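Local atomic coordinates of phosphoglycerate kinase (Coxiella burnetii, PDB entry 4NG4), a protein that catalyses the reversible transfer of a phosphoryl group between ATP and 3-phosphoglycerate, a step of glycolysis. Residues N133-L136 with A137-A141; L212-L215 with L216-D220. All coordinates share one frame; numbering follows the deposited sequence.

Interaction 1: residues N133-L136 with A137-A141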
loop_
_atom_site.group_PDB
_atom_site.type_symbol
_atom_site.label_atom_id
_atom_site.label_comp_id
_atom_site.label_asym_id
_atom_site.label_seq_id
_atom_site.Cartn_x
_atom_site.Cartn_y
_atom_site.Cartn_z
ATOM N N ASN A 133 8.715 -5.310 -22.403
ATOM C CA ASN A 133 9.417 -5.580 -23.655
ATOM C C ASN A 133 10.754 -4.856 -23.708
ATOM O O ASN A 133 10.825 -3.655 -23.414
ATOM C CB ASN A 133 8.530 -5.143 -24.821
ATOM C CG ASN A 133 9.202 -5.307 -26.150
ATOM O OD1 ASN A 133 10.030 -4.485 -26.555
ATOM N ND2 ASN A 133 8.843 -6.366 -26.853
ATOM N N THR A 134 11.803 -5.586 -24.076
ATOM C CA THR A 134 13.151 -5.025 -24.100
ATOM C C THR A 134 13.233 -3.854 -25.067
ATOM O O THR A 134 13.644 -2.755 -24.676
ATOM C CB THR A 134 14.215 -6.071 -24.516
ATOM O OG1 THR A 134 14.335 -7.080 -23.509
ATOM C CG2 THR A 134 15.565 -5.406 -24.707
ATOM N N GLU A 135 12.834 -4.095 -26.319
ATOM C CA GLU A 135 12.963 -3.088 -27.374
ATOM C C GLU A 135 12.286 -1.783 -26.963
ATOM O O GLU A 135 12.889 -0.715 -27.055
ATOM C CB GLU A 135 12.395 -3.592 -28.706
ATOM C CG GLU A 135 12.939 -2.832 -29.923
ATOM C CD GLU A 135 11.983 -2.794 -31.109
ATOM O OE1 GLU A 135 10.815 -3.213 -30.955
ATOM O OE2 GLU A 135 12.405 -2.333 -32.204
ATOM N N LEU A 136 11.047 -1.878 -26.493
ATOM C CA LEU A 136 10.317 -0.710 -25.991
ATOM C C LEU A 136 11.086 0.029 -24.905
ATOM O O LEU A 136 11.134 1.252 -24.897
ATOM C CB LEU A 136 8.953 -1.131 -25.431
ATOM C CG LEU A 136 8.148 -0.068 -24.664
ATOM C CD1 LEU A 136 8.080 1.276 -25.389
ATOM C CD2 LEU A 136 6.745 -0.582 -24.391
ATOM N N ALA A 137 11.671 -0.732 -23.984
ATOM C CA ALA A 137 12.389 -0.169 -22.847
ATOM C C ALA A 137 13.622 0.585 -23.289
ATOM O O ALA A 137 13.851 1.704 -22.849
ATOM C CB ALA A 137 12.774 -1.261 -21.864
ATOM N N LYS A 138 14.422 -0.031 -24.154
ATOM C CA LYS A 138 15.625 0.619 -24.689
ATOM C C LYS A 138 15.272 1.955 -25.350
ATOM O O LYS A 138 16.007 2.927 -25.229
ATOM C CB LYS A 138 16.331 -0.301 -25.684
ATOM C CG LYS A 138 17.068 -1.450 -25.039
ATOM C CD LYS A 138 17.458 -2.513 -26.062
ATOM C CE LYS A 138 18.400 -3.555 -25.459
ATOM N NZ LYS A 138 18.679 -4.692 -26.389
ATOM N N ARG A 139 14.128 2.000 -26.019
ATOM C CA ARG A 139 13.681 3.196 -26.726
ATOM C C ARG A 139 13.319 4.307 -25.743
ATOM O O ARG A 139 13.628 5.471 -25.978
ATOM C CB ARG A 139 12.477 2.859 -27.613
ATOM C CG ARG A 139 12.341 3.713 -28.869
ATOM C CD ARG A 139 11.647 2.918 -29.987
ATOM N NE ARG A 139 10.408 2.266 -29.531
ATOM C CZ ARG A 139 9.752 1.310 -30.194
ATOM N NH1 ARG A 139 10.194 0.867 -31.371
ATOM N NH2 ARG A 139 8.639 0.788 -29.682
ATOM N N MET A 140 12.646 3.939 -24.655
ATOM C CA MET A 140 12.354 4.872 -23.563
ATOM C C MET A 140 13.648 5.403 -22.948
ATOM O O MET A 140 13.726 6.572 -22.587
ATOM C CB MET A 140 11.510 4.193 -22.470
ATOM C CG MET A 140 10.091 3.771 -22.893
ATOM S SD MET A 140 9.020 3.347 -21.489
ATOM C CE MET A 140 7.450 3.156 -22.272
ATOM N N ALA A 141 14.655 4.534 -22.838
ATOM C CA ALA A 141 15.952 4.891 -22.251
ATOM C C ALA A 141 16.761 5.810 -23.159
ATOM O O ALA A 141 17.582 6.601 -22.686
ATOM C CB ALA A 141 16.748 3.642 -21.948
#
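Asn-133 and Ala-137 meet where helix 134-142 begins: the carbonyl O of Asn-133 takes a hydrogen bond from Ala-137 N at 3.1 Å, the first of four successive i to i+4 bonds. Lys-138 N gives to Thr-134 O, Arg-139 N to Glu-135 O and Met-140 N to Leu-136 O, so all four carbonyls of the opening turn have a backbone donor. The amides of that turn lack a preceding turn to bond to, and Asn-133 makes up part of the deficit as N-cap. Its OD1 accepts from Leu-136 N at 2.8 Å, nearly straight at 171° and in the plane of the side-chain carbonyl. A chi1 of 177° sets the side chain beside the residue's own carbonyl carbon, from where OD1 meets Leu-136 N.

Apart from the cap, the polar side-chain link is a loose one. Glu-135 OE2 and Arg-139 NH1 form a long salt bridge of 4.0 Å; OE2 stands off the guanidinium plane, the carboxylate is turned 48° to it, and the N-H groups aim elsewhere, which leaves an electrostatic pairing. Lys-138 runs extended beside Thr-134, and its CE packs on the Thr-134 methyl CG2 at 3.5 Å. On the buried side, Leu-136 CD1 touches Met-140 CE at 3.7 Å, one helical turn apart.

That apolar side faces the protein: Leu-136 rests on Ala-160 of helix 160-168 and on Leu-107, while Met-140 reaches Val-165 of the same helix and Trp-106. Thr-134 and Lys-138 both touch Tyr-168 of helix 160-168, and the chain then runs on into strand 146-149 of the parallel sheet.

Interaction 2: residues L212-L215 with L216-D220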
loop_
_atom_site.group_PDB
_atom_site.type_symbol
_atom_site.label_atom_id
_atom_site.label_comp_id
_atom_site.label_asym_id
_atom_site.label_seq_id
_atom_site.Cartn_x
_atom_site.Cartn_y
_atom_site.Cartn_z
ATOM N N LEU A 212 2.316 -12.329 7.199
ATOM C CA LEU A 212 2.516 -12.847 8.544
ATOM C C LEU A 212 3.904 -13.479 8.693
ATOM O O LEU A 212 4.570 -13.285 9.722
ATOM C CB LEU A 212 1.407 -13.844 8.878
ATOM C CG LEU A 212 -0.008 -13.236 8.858
ATOM C CD1 LEU A 212 -1.094 -14.289 9.022
ATOM C CD2 LEU A 212 -0.136 -12.134 9.934
ATOM N N GLU A 213 4.361 -14.188 7.657
ATOM C CA GLU A 213 5.633 -14.916 7.727
ATOM C C GLU A 213 6.815 -13.979 7.872
ATOM O O GLU A 213 7.724 -14.229 8.678
ATOM C CB GLU A 213 5.821 -15.823 6.506
ATOM C CG GLU A 213 5.424 -17.273 6.769
ATOM C CD GLU A 213 4.989 -18.025 5.514
ATOM O OE1 GLU A 213 4.404 -19.130 5.668
ATOM O OE2 GLU A 213 5.213 -17.509 4.393
ATOM N N ASN A 214 6.796 -12.900 7.098
ATOM C CA ASN A 214 7.895 -11.936 7.109
ATOM C C ASN A 214 7.896 -11.149 8.414
ATOM O O ASN A 214 8.948 -10.922 8.991
ATOM C CB ASN A 214 7.793 -10.990 5.898
ATOM C CG ASN A 214 9.058 -10.126 5.691
ATOM O OD1 ASN A 214 10.167 -10.635 5.570
ATOM N ND2 ASN A 214 8.869 -8.821 5.614
ATOM N N LEU A 215 6.712 -10.751 8.878
ATOM C CA LEU A 215 6.594 -9.966 10.114
ATOM C C LEU A 215 6.948 -10.796 11.361
ATOM O O LEU A 215 7.438 -10.262 12.348
ATOM C CB LEU A 215 5.189 -9.350 10.250
ATOM C CG LEU A 215 4.776 -8.371 9.144
ATOM C CD1 LEU A 215 3.292 -7.994 9.243
ATOM C CD2 LEU A 215 5.669 -7.132 9.149
ATOM N N LEU A 216 6.715 -12.103 11.298
ATOM C CA LEU A 216 7.031 -12.980 12.406
ATOM C C LEU A 216 8.486 -12.889 12.781
ATOM O O LEU A 216 8.815 -12.905 13.950
ATOM C CB LEU A 216 6.700 -14.419 12.060
ATOM C CG LEU A 216 6.638 -15.350 13.266
ATOM C CD1 LEU A 216 5.302 -15.150 13.992
ATOM C CD2 LEU A 216 6.797 -16.781 12.796
ATOM N N ASP A 217 9.364 -12.776 11.794
ATOM C CA ASP A 217 10.800 -12.692 12.066
ATOM C C ASP A 217 11.227 -11.337 12.599
ATOM O O ASP A 217 12.410 -11.110 12.846
ATOM C CB ASP A 217 11.589 -12.943 10.791
ATOM C CG ASP A 217 11.150 -14.195 10.093
ATOM O OD1 ASP A 217 11.014 -15.242 10.778
ATOM O OD2 ASP A 217 10.930 -14.123 8.861
ATOM N N LYS A 218 10.267 -10.433 12.750
ATOM C CA LYS A 218 10.562 -9.038 13.014
ATOM C C LYS A 218 9.858 -8.462 14.231
ATOM O O LYS A 218 10.420 -7.614 14.898
ATOM C CB LYS A 218 10.223 -8.222 11.758
ATOM C CG LYS A 218 11.320 -8.329 10.698
ATOM C CD LYS A 218 10.852 -8.067 9.271
ATOM C CE LYS A 218 11.928 -8.528 8.271
ATOM N NZ LYS A 218 11.593 -8.259 6.835
ATOM N N VAL A 219 8.631 -8.904 14.511
ATOM C CA VAL A 219 7.788 -8.280 15.531
ATOM C C VAL A 219 8.016 -8.865 16.915
ATOM O O VAL A 219 8.621 -9.921 17.062
ATOM C CB VAL A 219 6.297 -8.431 15.188
ATOM C CG1 VAL A 219 6.047 -7.935 13.783
ATOM C CG2 VAL A 219 5.826 -9.881 15.346
ATOM N N ASP A 220 7.522 -8.157 17.927
ATOM C CA ASP A 220 7.525 -8.645 19.298
ATOM C C ASP A 220 6.142 -9.164 19.688
ATOM O O ASP A 220 6.020 -10.182 20.364
ATOM C CB ASP A 220 7.986 -7.540 20.231
ATOM C CG ASP A 220 9.416 -7.138 19.968
ATOM O OD1 ASP A 220 10.325 -7.855 20.417
ATOM O OD2 ASP A 220 9.641 -6.119 19.294
#
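This is a helix C-terminal contact: the last turn of helix 209-216 runs into the loop that leads to strand 221-226, in the domain that binds ADP. The helix is the connection of a beta-alpha-beta crossover between the adjacent parallel strands 196-202 and 221-226. Leu-216 N still makes a regular i to i+4 bond to Leu-212 O at 2.9 Å, but one residue later the pattern changes, and Asp-217 N makes a weak i to i+3 bond to Asn-214 O. Leu-215 O then becomes the shared acceptor of the turn. Val-219 N approaches it almost in line with the carbonyl, at 2.8 Å, whereas Lys-218 N stands above the carbonyl plane at 2.9 Å. Two amides of the departing chain are thus satisfied by one oxygen.

Val-219 CG1 also packs against Leu-215 CB at 3.9 Å. Lys-218 turns back along the helix instead: its extended chain carries CD past Asn-214 O at 3.4 Å and brings NZ to the side-chain amide of Asn-214. There NZ sits 3.0 Å from both OD1 and ND2, so its hydrogen bond to OD1 is weak, and ND2, itself a donor, offers it nothing. The stronger polar partner of that amide is elsewhere, since Asn-214 ND2 donates to the carbonyl O of Leu-386. With CG anti to the backbone N (chi1 -169°), the amide lies on the carbonyl side, toward Lys-218.

The apolar side chains of the turn meet a strand and a helix. Leu-215 and Val-219 both lie against Ala-198 of strand 196-202, while Leu-212 and Leu-216 share Phe-256 of helix 250-263. Asp-220 completes the passage to strand 221-226, with OD2 bonded to Leu-196 N beside it.

Interaction 1 comes first along the chain and belongs to the domain built on the six-stranded parallel sheet; interaction 2 belongs to the domain of the five-stranded parallel sheet. Their centres are about 38 Å apart and their nearest atoms about 28 Å, so neither touches the other. Residues 133-141 start a helix that leads on to strand 146-149, whereas residues 212-220 end one just before strand 221-226. In both, the helix lies between two parallel strands of its own sheet. This two-lobed build is that of phosphoglycerate kinases, with 3-phosphoglycerate probably bound by the first lobe and ADP seen in the second.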